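Local coordinates for dihydropteridine reductase (Dictyostelium discoideum, PDB 3ORF), which uses NADH or NADPH to reduce quinonoid dihydropteridines, regenerating the tetrahydrobiopterin that serves as cofactor for the aromatic amino acid hydroxylases, at residues K43-F54 and N59-D68; V141-L149 and Y158-I169. All coordinates share one frame; numbering follows the deposited sequence.

Contact 1: K43-F54 and N59-D68. With NAD (nicotinamide-adenine-dinucleotide), chain E.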
loop_
_atom_site.group_PDB
_atom_site.type_symbol
_atom_site.label_atom_id
_atom_site.label_comp_id
_atom_site.label_asym_id
_atom_site.label_seq_id
_atom_site.Cartn_x
_atom_site.Cartn_y
_atom_site.Cartn_z
ATOM N N LYS A 43 -28.063 -13.158 7.122
ATOM C CA LYS A 43 -29.072 -13.320 8.171
ATOM C C LYS A 43 -30.344 -13.965 7.576
ATOM O O LYS A 43 -30.846 -14.926 8.136
ATOM C CB LYS A 43 -29.317 -11.994 8.886
ATOM C CG LYS A 43 -30.199 -12.087 10.141
ATOM C CD LYS A 43 -30.362 -10.718 10.762
ATOM C CE LYS A 43 -31.484 -10.679 11.820
ATOM N NZ LYS A 43 -31.458 -9.448 12.686
ATOM N N SER A 44 -30.768 -13.545 6.377
ATOM C CA SER A 44 -31.907 -14.203 5.702
ATOM C C SER A 44 -31.719 -15.684 5.335
ATOM O O SER A 44 -32.676 -16.411 5.159
ATOM C CB SER A 44 -32.364 -13.386 4.487
ATOM O OG SER A 44 -31.697 -13.770 3.310
ATOM N N LYS A 45 -30.487 -16.144 5.216
ATOM C CA LYS A 45 -30.205 -17.551 4.896
ATOM C C LYS A 45 -29.867 -18.302 6.190
ATOM O O LYS A 45 -29.310 -19.395 6.182
ATOM C CB LYS A 45 -29.062 -17.613 3.856
ATOM C CG LYS A 45 -29.462 -17.007 2.488
ATOM C CD LYS A 45 -30.334 -17.994 1.680
ATOM C CE LYS A 45 -30.630 -17.449 0.292
ATOM N NZ LYS A 45 -31.637 -16.380 0.359
ATOM N N SER A 46 -30.201 -17.673 7.315
ATOM C CA SER A 46 -30.030 -18.253 8.641
ATOM C C SER A 46 -28.578 -18.458 9.101
ATOM O O SER A 46 -28.335 -19.340 9.896
ATOM C CB SER A 46 -30.872 -19.551 8.793
ATOM O OG SER A 46 -32.244 -19.309 8.441
ATOM N N TRP A 47 -27.618 -17.652 8.613
ATOM C CA TRP A 47 -26.298 -17.645 9.205
ATOM C C TRP A 47 -26.336 -16.715 10.409
ATOM O O TRP A 47 -27.114 -15.770 10.488
ATOM C CB TRP A 47 -25.227 -17.163 8.196
ATOM C CG TRP A 47 -24.762 -18.215 7.205
ATOM C CD1 TRP A 47 -25.522 -19.058 6.501
ATOM C CD2 TRP A 47 -23.406 -18.477 6.828
ATOM N NE1 TRP A 47 -24.752 -19.884 5.717
ATOM C CE2 TRP A 47 -23.434 -19.544 5.898
ATOM C CE3 TRP A 47 -22.180 -17.946 7.226
ATOM C CZ2 TRP A 47 -22.271 -20.086 5.321
ATOM C CZ3 TRP A 47 -21.008 -18.478 6.678
ATOM C CH2 TRP A 47 -21.071 -19.551 5.726
ATOM N N ASN A 48 -25.449 -16.974 11.342
ATOM C CA ASN A 48 -25.216 -16.083 12.421
ATOM C C ASN A 48 -24.238 -14.996 11.868
ATOM O O ASN A 48 -23.222 -15.307 11.195
ATOM C CB ASN A 48 -24.606 -16.934 13.510
ATOM C CG ASN A 48 -24.713 -16.325 14.857
ATOM O OD1 ASN A 48 -23.749 -15.742 15.345
ATOM N ND2 ASN A 48 -25.884 -16.458 15.493
ATOM N N THR A 49 -24.573 -13.726 12.117
ATOM C CA THR A 49 -23.808 -12.592 11.600
ATOM C C THR A 49 -23.107 -11.775 12.686
ATOM O O THR A 49 -23.686 -11.544 13.747
ATOM C CB THR A 49 -24.727 -11.638 10.856
ATOM O OG1 THR A 49 -25.750 -11.168 11.756
ATOM C CG2 THR A 49 -25.342 -12.332 9.667
ATOM N N ILE A 50 -21.882 -11.319 12.412
ATOM C CA ILE A 50 -21.125 -10.490 13.357
ATOM C C ILE A 50 -20.543 -9.284 12.607
ATOM O O ILE A 50 -20.031 -9.447 11.469
ATOM C CB ILE A 50 -19.976 -11.243 13.964
ATOM C CG1 ILE A 50 -20.476 -12.447 14.750
ATOM C CG2 ILE A 50 -19.202 -10.346 14.876
ATOM C CD1 ILE A 50 -19.609 -13.579 14.579
ATOM N N SER A 51 -20.597 -8.096 13.214
ATOM C CA SER A 51 -20.167 -6.864 12.540
ATOM C C SER A 51 -19.167 -6.120 13.412
ATOM O O SER A 51 -19.404 -5.951 14.601
ATOM C CB SER A 51 -21.399 -5.984 12.183
ATOM O OG SER A 51 -21.078 -4.652 11.789
ATOM N N ILE A 52 -18.014 -5.754 12.836
ATOM C CA ILE A 52 -17.094 -4.800 13.460
ATOM C C ILE A 52 -17.081 -3.547 12.570
ATOM O O ILE A 52 -16.948 -3.642 11.344
ATOM C CB ILE A 52 -15.631 -5.374 13.574
ATOM C CG1 ILE A 52 -15.577 -6.711 14.350
ATOM C CG2 ILE A 52 -14.651 -4.331 14.152
ATOM C CD1 ILE A 52 -14.277 -7.566 14.020
ATOM N N ASP A 53 -17.226 -2.385 13.182
ATOM C CA ASP A 53 -17.271 -1.091 12.475
ATOM C C ASP A 53 -17.082 0.037 13.520
ATOM O O ASP A 53 -16.869 -0.273 14.740
ATOM C CB ASP A 53 -18.564 -0.953 11.666
ATOM C CG ASP A 53 -18.403 -0.034 10.480
ATOM O OD1 ASP A 53 -17.652 0.980 10.590
ATOM O OD2 ASP A 53 -18.995 -0.342 9.404
ATOM N N PHE A 54 -17.090 1.306 13.084
ATOM C CA PHE A 54 -16.947 2.425 14.064
ATOM C C PHE A 54 -18.235 2.668 14.856
ATOM O O PHE A 54 -18.208 3.184 15.965
ATOM C CB PHE A 54 -16.400 3.738 13.455
ATOM C CG PHE A 54 -15.047 3.582 12.797
ATOM C CD1 PHE A 54 -14.823 4.035 11.491
ATOM C CD2 PHE A 54 -13.990 2.926 13.456
ATOM C CE1 PHE A 54 -13.547 3.851 10.863
ATOM C CE2 PHE A 54 -12.725 2.731 12.809
ATOM C CZ PHE A 54 -12.525 3.205 11.557
ATOM N N ASN A 59 -28.806 -4.585 13.430
ATOM C CA ASN A 59 -29.390 -5.694 12.677
ATOM C C ASN A 59 -28.557 -6.983 12.758
ATOM O O ASN A 59 -29.064 -8.075 12.589
ATOM C CB ASN A 59 -29.631 -5.243 11.235
ATOM C CG ASN A 59 -30.335 -6.307 10.385
ATOM O OD1 ASN A 59 -29.812 -6.730 9.343
ATOM N ND2 ASN A 59 -31.531 -6.734 10.822
ATOM N N ALA A 60 -27.277 -6.868 13.052
ATOM C CA ALA A 60 -26.456 -8.049 13.186
ATOM C C ALA A 60 -26.668 -8.713 14.544
ATOM O O ALA A 60 -27.038 -8.052 15.545
ATOM C CB ALA A 60 -25.002 -7.697 13.008
ATOM N N ASP A 61 -26.379 -10.022 14.565
ATOM C CA ASP A 61 -26.567 -10.860 15.739
ATOM C C ASP A 61 -25.540 -10.495 16.791
ATOM O O ASP A 61 -25.836 -10.506 17.986
ATOM C CB ASP A 61 -26.616 -12.378 15.367
ATOM C CG ASP A 61 -27.805 -12.694 14.423
ATOM O OD1 ASP A 61 -28.950 -12.209 14.691
ATOM O OD2 ASP A 61 -27.606 -13.351 13.375
ATOM N N HIS A 62 -24.340 -10.147 16.346
ATOM C CA HIS A 62 -23.380 -9.586 17.267
ATOM C C HIS A 62 -22.733 -8.386 16.619
ATOM O O HIS A 62 -22.319 -8.455 15.462
ATOM C CB HIS A 62 -22.292 -10.586 17.591
ATOM C CG HIS A 62 -22.767 -11.841 18.251
ATOM N ND1 HIS A 62 -22.799 -11.993 19.624
ATOM C CD2 HIS A 62 -23.156 -13.030 17.729
ATOM C CE1 HIS A 62 -23.210 -13.215 19.916
ATOM N NE2 HIS A 62 -23.428 -13.868 18.785
ATOM N N SER A 63 -22.611 -7.292 17.356
ATOM C CA SER A 63 -22.032 -6.084 16.763
ATOM C C SER A 63 -20.975 -5.496 17.692
ATOM O O SER A 63 -21.230 -5.325 18.891
ATOM C CB SER A 63 -23.135 -5.056 16.413
ATOM O OG SER A 63 -22.595 -3.776 16.138
ATOM N N PHE A 64 -19.809 -5.171 17.133
ATOM C CA PHE A 64 -18.704 -4.619 17.909
ATOM C C PHE A 64 -18.256 -3.294 17.323
ATOM O O PHE A 64 -18.289 -3.082 16.103
ATOM C CB PHE A 64 -17.513 -5.577 17.983
ATOM C CG PHE A 64 -17.819 -6.864 18.705
ATOM C CD1 PHE A 64 -18.238 -7.993 17.994
ATOM C CD2 PHE A 64 -17.727 -6.941 20.091
ATOM C CE1 PHE A 64 -18.555 -9.166 18.629
ATOM C CE2 PHE A 64 -18.037 -8.139 20.751
ATOM C CZ PHE A 64 -18.463 -9.257 20.019
ATOM N N THR A 65 -17.775 -2.435 18.200
ATOM C CA THR A 65 -17.386 -1.118 17.858
ATOM C C THR A 65 -15.892 -1.054 18.113
ATOM O O THR A 65 -15.398 -1.665 19.104
ATOM C CB THR A 65 -18.188 -0.151 18.733
ATOM O OG1 THR A 65 -18.821 0.786 17.900
ATOM C CG2 THR A 65 -17.367 0.518 19.885
ATOM N N ILE A 66 -15.157 -0.355 17.229
ATOM C CA ILE A 66 -13.724 -0.104 17.459
ATOM C C ILE A 66 -13.495 1.384 17.380
ATOM O O ILE A 66 -14.202 2.037 16.641
ATOM C CB ILE A 66 -12.836 -0.889 16.482
ATOM C CG1 ILE A 66 -13.361 -0.769 15.042
ATOM C CG2 ILE A 66 -12.780 -2.369 16.922
ATOM C CD1 ILE A 66 -12.305 -1.255 14.047
ATOM N N LYS A 67 -12.595 1.932 18.202
ATOM C CA LYS A 67 -12.437 3.382 18.278
ATOM C C LYS A 67 -11.474 3.700 17.176
ATOM O O LYS A 67 -11.506 4.798 16.655
ATOM C CB LYS A 67 -11.882 3.954 19.617
ATOM C CG LYS A 67 -12.357 3.368 20.996
ATOM C CD LYS A 67 -13.647 4.042 21.624
ATOM C CE LYS A 67 -13.440 5.464 22.204
ATOM N NZ LYS A 67 -14.740 6.233 22.248
ATOM N N ASP A 68 -10.627 2.723 16.809
ATOM C CA ASP A 68 -9.704 2.869 15.667
ATOM C C ASP A 68 -9.311 1.525 15.083
ATOM O O ASP A 68 -9.813 0.480 15.510
ATOM C CB ASP A 68 -8.454 3.645 16.082
ATOM C CG ASP A 68 -7.739 3.013 17.258
ATOM O OD1 ASP A 68 -7.647 3.657 18.336
ATOM O OD2 ASP A 68 -7.277 1.871 17.121
HETATM P PA NAD E . -19.389 2.991 3.186
HETATM O O1A NAD E . -18.676 4.272 3.427
HETATM O O2A NAD E . -20.870 2.903 3.317
HETATM O O5B NAD E . -18.860 1.950 4.340
HETATM C C5B NAD E . -17.560 1.677 4.721
HETATM C C4B NAD E . -17.639 1.222 6.190
HETATM O O4B NAD E . -16.264 0.974 6.606
HETATM C C3B NAD E . -18.130 2.402 7.071
HETATM O O3B NAD E . -18.989 1.891 8.064
HETATM C C2B NAD E . -16.901 2.840 7.841
HETATM O O2B NAD E . -17.240 3.272 9.169
HETATM C C1B NAD E . -16.119 1.512 7.918
HETATM N N9A NAD E . -14.645 1.657 8.071
HETATM C C8A NAD E . -13.887 2.597 7.449
HETATM N N7A NAD E . -12.612 2.360 7.795
HETATM C C5A NAD E . -12.557 1.302 8.661
HETATM C C6A NAD E . -11.520 0.609 9.359
HETATM N N6A NAD E . -10.230 1.026 9.304
HETATM N N1A NAD E . -11.834 -0.464 10.140
HETATM C C2A NAD E . -13.100 -0.843 10.267
HETATM N N3A NAD E . -14.095 -0.205 9.617
HETATM C C4A NAD E . -13.868 0.874 8.837
HETATM O O3 NAD E . -18.840 2.477 1.802
HETATM P PN NAD E . -19.421 1.442 0.827
HETATM O O1N NAD E . -20.060 2.288 -0.231
HETATM O O2N NAD E . -20.120 0.282 1.520
HETATM O O5D NAD E . -18.113 0.783 0.126
HETATM C C5D NAD E . -17.566 -0.476 0.537
HETATM C C4D NAD E . -16.213 -0.725 -0.159
HETATM O O4D NAD E . -16.320 -0.397 -1.570
HETATM C C3D NAD E . -15.013 0.086 0.346
HETATM O O3D NAD E . -13.947 -0.890 0.618
HETATM C C2D NAD E . -14.617 0.975 -0.841
HETATM O O2D NAD E . -13.198 1.183 -0.750
HETATM C C1D NAD E . -14.957 -0.038 -1.957
HETATM N N1N NAD E . -14.877 0.072 -3.484
HETATM C C2N NAD E . -15.896 0.687 -4.338
HETATM C C3N NAD E . -15.670 0.683 -5.759
HETATM C C7N NAD E . -16.661 1.281 -6.795
HETATM O O7N NAD E . -16.228 1.982 -7.729
HETATM N N7N NAD E . -17.948 0.912 -6.620
HETATM C C4N NAD E . -14.512 0.074 -6.300
HETATM C C5N NAD E . -13.567 -0.538 -5.468
HETATM C C6N NAD E . -13.750 -0.534 -4.094
#

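Contact 2: V141-L149 and Y158-I169. With NAD (nicotinamide-adenine-dinucleotide), chain E.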
loop_
_atom_site.group_PDB
_atom_site.type_symbol
_atom_site.label_atom_id
_atom_site.label_comp_id
_atom_site.label_asym_id
_atom_site.label_seq_id
_atom_site.Cartn_x
_atom_site.Cartn_y
_atom_site.Cartn_z
ATOM N N VAL A 141 -12.523 -12.769 2.378
ATOM C CA VAL A 141 -12.618 -11.865 1.243
ATOM C C VAL A 141 -12.315 -10.454 1.566
ATOM O O VAL A 141 -12.961 -9.929 2.427
ATOM C CB VAL A 141 -14.016 -11.930 0.612
ATOM C CG1 VAL A 141 -14.147 -10.939 -0.581
ATOM C CG2 VAL A 141 -14.235 -13.356 0.089
ATOM N N LEU A 142 -11.361 -9.814 0.834
ATOM C CA LEU A 142 -11.183 -8.372 0.941
ATOM C C LEU A 142 -11.789 -7.654 -0.274
ATOM O O LEU A 142 -11.728 -8.156 -1.407
ATOM C CB LEU A 142 -9.685 -8.020 1.060
ATOM C CG LEU A 142 -8.886 -8.671 2.191
ATOM C CD1 LEU A 142 -7.437 -8.100 2.337
ATOM C CD2 LEU A 142 -9.685 -8.378 3.474
ATOM N N THR A 143 -12.340 -6.458 -0.049
ATOM C CA THR A 143 -12.764 -5.544 -1.130
ATOM C C THR A 143 -11.559 -4.739 -1.690
ATOM O O THR A 143 -10.928 -3.903 -0.965
ATOM C CB THR A 143 -13.866 -4.615 -0.664
ATOM O OG1 THR A 143 -14.932 -5.443 -0.100
ATOM C CG2 THR A 143 -14.463 -3.905 -1.892
ATOM N N GLY A 144 -11.230 -4.993 -2.972
ATOM C CA GLY A 144 -10.112 -4.269 -3.597
ATOM C C GLY A 144 -10.702 -3.169 -4.475
ATOM O O GLY A 144 -11.785 -2.607 -4.157
ATOM N N ALA A 145 -10.064 -2.905 -5.630
ATOM C CA ALA A 145 -10.699 -2.015 -6.600
ATOM C C ALA A 145 -10.318 -2.344 -7.985
ATOM O O ALA A 145 -9.160 -2.466 -8.284
ATOM C CB ALA A 145 -10.430 -0.517 -6.286
ATOM N N SER A 146 -11.284 -2.442 -8.879
ATOM C CA SER A 146 -10.921 -2.650 -10.296
ATOM C C SER A 146 -10.009 -1.562 -10.846
ATOM O O SER A 146 -9.059 -1.819 -11.635
ATOM C CB SER A 146 -12.167 -2.696 -11.101
ATOM O OG SER A 146 -11.817 -3.247 -12.319
ATOM N N ALA A 147 -10.253 -0.321 -10.477
ATOM C CA ALA A 147 -9.445 0.757 -11.061
ATOM C C ALA A 147 -7.969 0.632 -10.645
ATOM O O ALA A 147 -7.118 1.060 -11.372
ATOM C CB ALA A 147 -10.002 2.198 -10.631
ATOM N N ALA A 148 -7.680 0.083 -9.467
ATOM C CA ALA A 148 -6.283 -0.099 -9.042
ATOM C C ALA A 148 -5.547 -1.143 -9.821
ATOM O O ALA A 148 -4.376 -1.233 -9.672
ATOM C CB ALA A 148 -6.195 -0.449 -7.566
ATOM N N LEU A 149 -6.205 -1.941 -10.643
ATOM C CA LEU A 149 -5.473 -2.761 -11.635
ATOM C C LEU A 149 -4.642 -1.899 -12.610
ATOM O O LEU A 149 -3.732 -2.418 -13.242
ATOM C CB LEU A 149 -6.411 -3.684 -12.433
ATOM C CG LEU A 149 -7.210 -4.597 -11.465
ATOM C CD1 LEU A 149 -8.129 -5.437 -12.234
ATOM C CD2 LEU A 149 -6.242 -5.518 -10.557
ATOM N N TYR A 158 -5.887 6.549 -3.040
ATOM C CA TYR A 158 -6.865 5.432 -3.137
ATOM C C TYR A 158 -6.239 4.306 -3.945
ATOM O O TYR A 158 -6.351 3.121 -3.563
ATOM C CB TYR A 158 -8.155 5.934 -3.808
ATOM C CG TYR A 158 -9.208 4.871 -4.109
ATOM C CD1 TYR A 158 -9.970 4.324 -3.077
ATOM C CD2 TYR A 158 -9.440 4.454 -5.421
ATOM C CE1 TYR A 158 -10.948 3.412 -3.325
ATOM C CE2 TYR A 158 -10.453 3.466 -5.702
ATOM C CZ TYR A 158 -11.177 2.993 -4.664
ATOM O OH TYR A 158 -12.130 2.096 -4.885
ATOM N N GLY A 159 -5.608 4.641 -5.084
ATOM C CA GLY A 159 -5.066 3.567 -6.006
ATOM C C GLY A 159 -3.945 2.790 -5.279
ATOM O O GLY A 159 -3.910 1.546 -5.254
ATOM N N ALA A 160 -3.040 3.535 -4.623
ATOM C CA ALA A 160 -1.919 2.823 -3.954
ATOM C C ALA A 160 -2.386 1.946 -2.762
ATOM O O ALA A 160 -1.877 0.904 -2.592
ATOM C CB ALA A 160 -0.839 3.770 -3.536
ATOM N N THR A 161 -3.353 2.367 -1.967
ATOM C CA THR A 161 -3.806 1.606 -0.801
ATOM C C THR A 161 -4.586 0.413 -1.272
ATOM O O THR A 161 -4.514 -0.682 -0.664
ATOM C CB THR A 161 -4.644 2.472 0.228
ATOM O OG1 THR A 161 -5.697 3.163 -0.448
ATOM C CG2 THR A 161 -3.779 3.513 0.900
ATOM N N LYS A 162 -5.334 0.587 -2.381
ATOM C CA LYS A 162 -5.973 -0.562 -3.004
ATOM C C LYS A 162 -4.953 -1.530 -3.658
ATOM O O LYS A 162 -5.171 -2.749 -3.664
ATOM C CB LYS A 162 -6.978 -0.140 -4.083
ATOM C CG LYS A 162 -8.261 0.464 -3.508
ATOM C CD LYS A 162 -8.712 -0.274 -2.259
ATOM C CE LYS A 162 -10.235 -0.052 -1.950
ATOM N NZ LYS A 162 -10.739 -1.136 -1.115
ATOM N N ALA A 163 -3.859 -1.009 -4.218
ATOM C CA ALA A 163 -2.883 -1.915 -4.768
ATOM C C ALA A 163 -2.299 -2.688 -3.598
ATOM O O ALA A 163 -1.971 -3.856 -3.730
ATOM C CB ALA A 163 -1.708 -1.170 -5.592
ATOM N N ALA A 164 -2.161 -2.042 -2.432
ATOM C CA ALA A 164 -1.557 -2.788 -1.328
ATOM C C ALA A 164 -2.565 -3.862 -0.895
ATOM O O ALA A 164 -2.188 -4.969 -0.534
ATOM C CB ALA A 164 -1.286 -1.833 -0.136
ATOM N N THR A 165 -3.846 -3.495 -0.875
ATOM C CA THR A 165 -4.913 -4.470 -0.516
ATOM C C THR A 165 -4.851 -5.697 -1.391
ATOM O O THR A 165 -4.992 -6.822 -0.906
ATOM C CB THR A 165 -6.292 -3.865 -0.619
ATOM O OG1 THR A 165 -6.318 -2.697 0.195
ATOM C CG2 THR A 165 -7.324 -4.838 -0.148
ATOM N N HIS A 166 -4.620 -5.465 -2.701
ATOM C CA HIS A 166 -4.584 -6.595 -3.645
ATOM C C HIS A 166 -3.399 -7.506 -3.281
ATOM O O HIS A 166 -3.469 -8.709 -3.427
ATOM C CB HIS A 166 -4.415 -6.113 -5.127
ATOM C CG HIS A 166 -5.603 -5.330 -5.638
ATOM N ND1 HIS A 166 -5.563 -4.567 -6.790
ATOM C CD2 HIS A 166 -6.873 -5.213 -5.158
ATOM C CE1 HIS A 166 -6.737 -3.977 -6.971
ATOM N NE2 HIS A 166 -7.543 -4.336 -5.987
ATOM N N HIS A 167 -2.285 -6.912 -2.920
ATOM C CA HIS A 167 -1.044 -7.719 -2.638
ATOM C C HIS A 167 -1.301 -8.542 -1.352
ATOM O O HIS A 167 -0.863 -9.681 -1.246
ATOM C CB HIS A 167 0.118 -6.757 -2.485
ATOM C CG HIS A 167 1.444 -7.412 -2.290
ATOM N ND1 HIS A 167 2.329 -7.632 -3.344
ATOM C CD2 HIS A 167 2.070 -7.854 -1.159
ATOM C CE1 HIS A 167 3.422 -8.206 -2.866
ATOM N NE2 HIS A 167 3.283 -8.375 -1.553
ATOM N N ILE A 168 -2.049 -7.995 -0.398
ATOM C CA ILE A 168 -2.319 -8.721 0.851
ATOM C C ILE A 168 -3.160 -9.986 0.606
ATOM O O ILE A 168 -2.869 -11.097 1.060
ATOM C CB ILE A 168 -3.076 -7.813 1.866
ATOM C CG1 ILE A 168 -2.142 -6.725 2.396
ATOM C CG2 ILE A 168 -3.611 -8.642 3.068
ATOM C CD1 ILE A 168 -2.949 -5.502 3.049
ATOM N N ILE A 169 -4.209 -9.799 -0.177
ATOM C CA ILE A 169 -4.960 -10.889 -0.671
ATOM C C ILE A 169 -4.085 -12.008 -1.227
ATOM O O ILE A 169 -4.310 -13.211 -0.927
ATOM C CB ILE A 169 -5.911 -10.443 -1.790
ATOM C CG1 ILE A 169 -6.978 -9.524 -1.188
ATOM C CG2 ILE A 169 -6.510 -11.683 -2.453
ATOM C CD1 ILE A 169 -7.711 -8.645 -2.352
HETATM P PA NAD E . -19.389 2.991 3.186
HETATM O O1A NAD E . -18.676 4.272 3.427
HETATM O O2A NAD E . -20.870 2.903 3.317
HETATM O O5B NAD E . -18.860 1.950 4.340
HETATM C C5B NAD E . -17.560 1.677 4.721
HETATM C C4B NAD E . -17.639 1.222 6.190
HETATM O O4B NAD E . -16.264 0.974 6.606
HETATM C C3B NAD E . -18.130 2.402 7.071
HETATM O O3B NAD E . -18.989 1.891 8.064
HETATM C C2B NAD E . -16.901 2.840 7.841
HETATM O O2B NAD E . -17.240 3.272 9.169
HETATM C C1B NAD E . -16.119 1.512 7.918
HETATM N N9A NAD E . -14.645 1.657 8.071
HETATM C C8A NAD E . -13.887 2.597 7.449
HETATM N N7A NAD E . -12.612 2.360 7.795
HETATM C C5A NAD E . -12.557 1.302 8.661
HETATM C C6A NAD E . -11.520 0.609 9.359
HETATM N N6A NAD E . -10.230 1.026 9.304
HETATM N N1A NAD E . -11.834 -0.464 10.140
HETATM C C2A NAD E . -13.100 -0.843 10.267
HETATM N N3A NAD E . -14.095 -0.205 9.617
HETATM C C4A NAD E . -13.868 0.874 8.837
HETATM O O3 NAD E . -18.840 2.477 1.802
HETATM P PN NAD E . -19.421 1.442 0.827
HETATM O O1N NAD E . -20.060 2.288 -0.231
HETATM O O2N NAD E . -20.120 0.282 1.520
HETATM O O5D NAD E . -18.113 0.783 0.126
HETATM C C5D NAD E . -17.566 -0.476 0.537
HETATM C C4D NAD E . -16.213 -0.725 -0.159
HETATM O O4D NAD E . -16.320 -0.397 -1.570
HETATM C C3D NAD E . -15.013 0.086 0.346
HETATM O O3D NAD E . -13.947 -0.890 0.618
HETATM C C2D NAD E . -14.617 0.975 -0.841
HETATM O O2D NAD E . -13.198 1.183 -0.750
HETATM C C1D NAD E . -14.957 -0.038 -1.957
HETATM N N1N NAD E . -14.877 0.072 -3.484
HETATM C C2N NAD E . -15.896 0.687 -4.338
HETATM C C3N NAD E . -15.670 0.683 -5.759
HETATM C C7N NAD E . -16.661 1.281 -6.795
HETATM O O7N NAD E . -16.228 1.982 -7.729
HETATM N N7N NAD E . -17.948 0.912 -6.620
HETATM C C4N NAD E . -14.512 0.074 -6.300
HETATM C C5N NAD E . -13.567 -0.538 -5.468
HETATM C C6N NAD E . -13.750 -0.534 -4.094
#

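Contact 1: K43-F54 and N59-D68
Ser51 and Phe64 sit at the middle of two neighbouring parallel strands, 48-53 and 62-65, at one edge of a Rossmann-type sheet. Phe64 N gives Ser51 O a short bond of 2.7 Å. On either side, His62 N bonds Thr49 O, Ser51 N bonds His62 O, Asp53 N bonds Phe64 O and Ile66 N bonds Asp53 O, the parallel pattern in which alternate residues of strand 48-53, such as Ser51 and Asp53, bond to both neighbours of the residue opposite.

On one face Ile50 and Phe64 extend alongside each other, and Ile50 CG2 meets the ring edge at CE1 (4.0 Å). Helix 71-82 covers that ring through Val77 and Ile81. Further along, Ile52 CG2 packs against the branches of Ile66, the two side chains lying roughly perpendicular.

At the C-terminal end the strand delivers Asp53 to the cofactor. Its OD1 takes O2B of NAD at 2.7 Å and its OD2 takes O3B at 2.6 Å, a two-oxygen grip on the adenosine ribose. Ser31 N holds OD2 and Phe54 N holds OD1, which steadies the carboxylate. The Phe54 ring turns one face to the adenine, while its CD2 edge lies in plane with Ile66 O.

The opposite end is polar. Asp61 N donates to Thr49 OG1 at 3.1 Å, a hydroxyl set between the backbone N and the carbonyl carbon (chi1 59°). Lys43, fully extended from the end of helix 33-44, lays NZ on a lone pair of Asn59 O, 2.8 Å away.

Contact 2: V141-L149 and Y158-I169
Ala145 N points straight at the imidazole of His166, one of two hydrogen bonds that join the segments. This first bond runs from Ala145 N to His166 NE2, 2.9 Å long, 170° at the hydrogen and close to the ring plane, a geometry in which NE2 acts as the acceptor, consistent with its carrying no proton. Gly144 CA lies at the same ring edge, and Lys162 O sits over one face. The second goes from Lys162 NZ to Thr143 O at 2.8 Å, with the donor well above the carbonyl plane. NZ also makes a weak bond, 3.4 Å, to O2D of the nicotinamide ribose; a bend at chi2 (-39°) turns the lysine chain on its way there.

Tyr158 and Lys162, one helical turn apart on helix 156-172, form the YxxxK pair of the short-chain dehydrogenases. Tyr158 is the predicted proton acceptor. Its OH comes within 3.1 Å of NAD C5N, while Lys162 CG lies over one face of its ring and Trp98 meets it edge-to-face.

The remaining contacts are mostly van der Waals. Ala145 CB touches both Tyr158 OH and Lys162 CG, and Ala148 CB touches both Lys162 CB and His166 CE1 at 3.6 Å. At strand 138-143, Leu142 and Ile169 lie antiparallel, flank to flank, with Leu142 CB against Ile169 CG1. The methyl Leu142 CD1 meets Ile168 CG2 at 3.9 Å.

How the contacts relate
Contact 1 lies at the edge of the sheet and is only partly buried; contact 2 is a buried strand-helix junction nearer the middle of the chain. They share no residues: their centres are 24 Å apart and their nearest atoms about 11 Å. Strands 48-53 and 138-143 nevertheless belong to one sheet, with 24-28 and 88-93 between them, and a single NAD spans the gap. Contact 1 receives the adenosine half and works mostly through backbone pairing. Contact 2 receives the nicotinamide half, where side chains reaching backbone atoms and apolar packing replace strand pairing, and its helix also faces the second subunit.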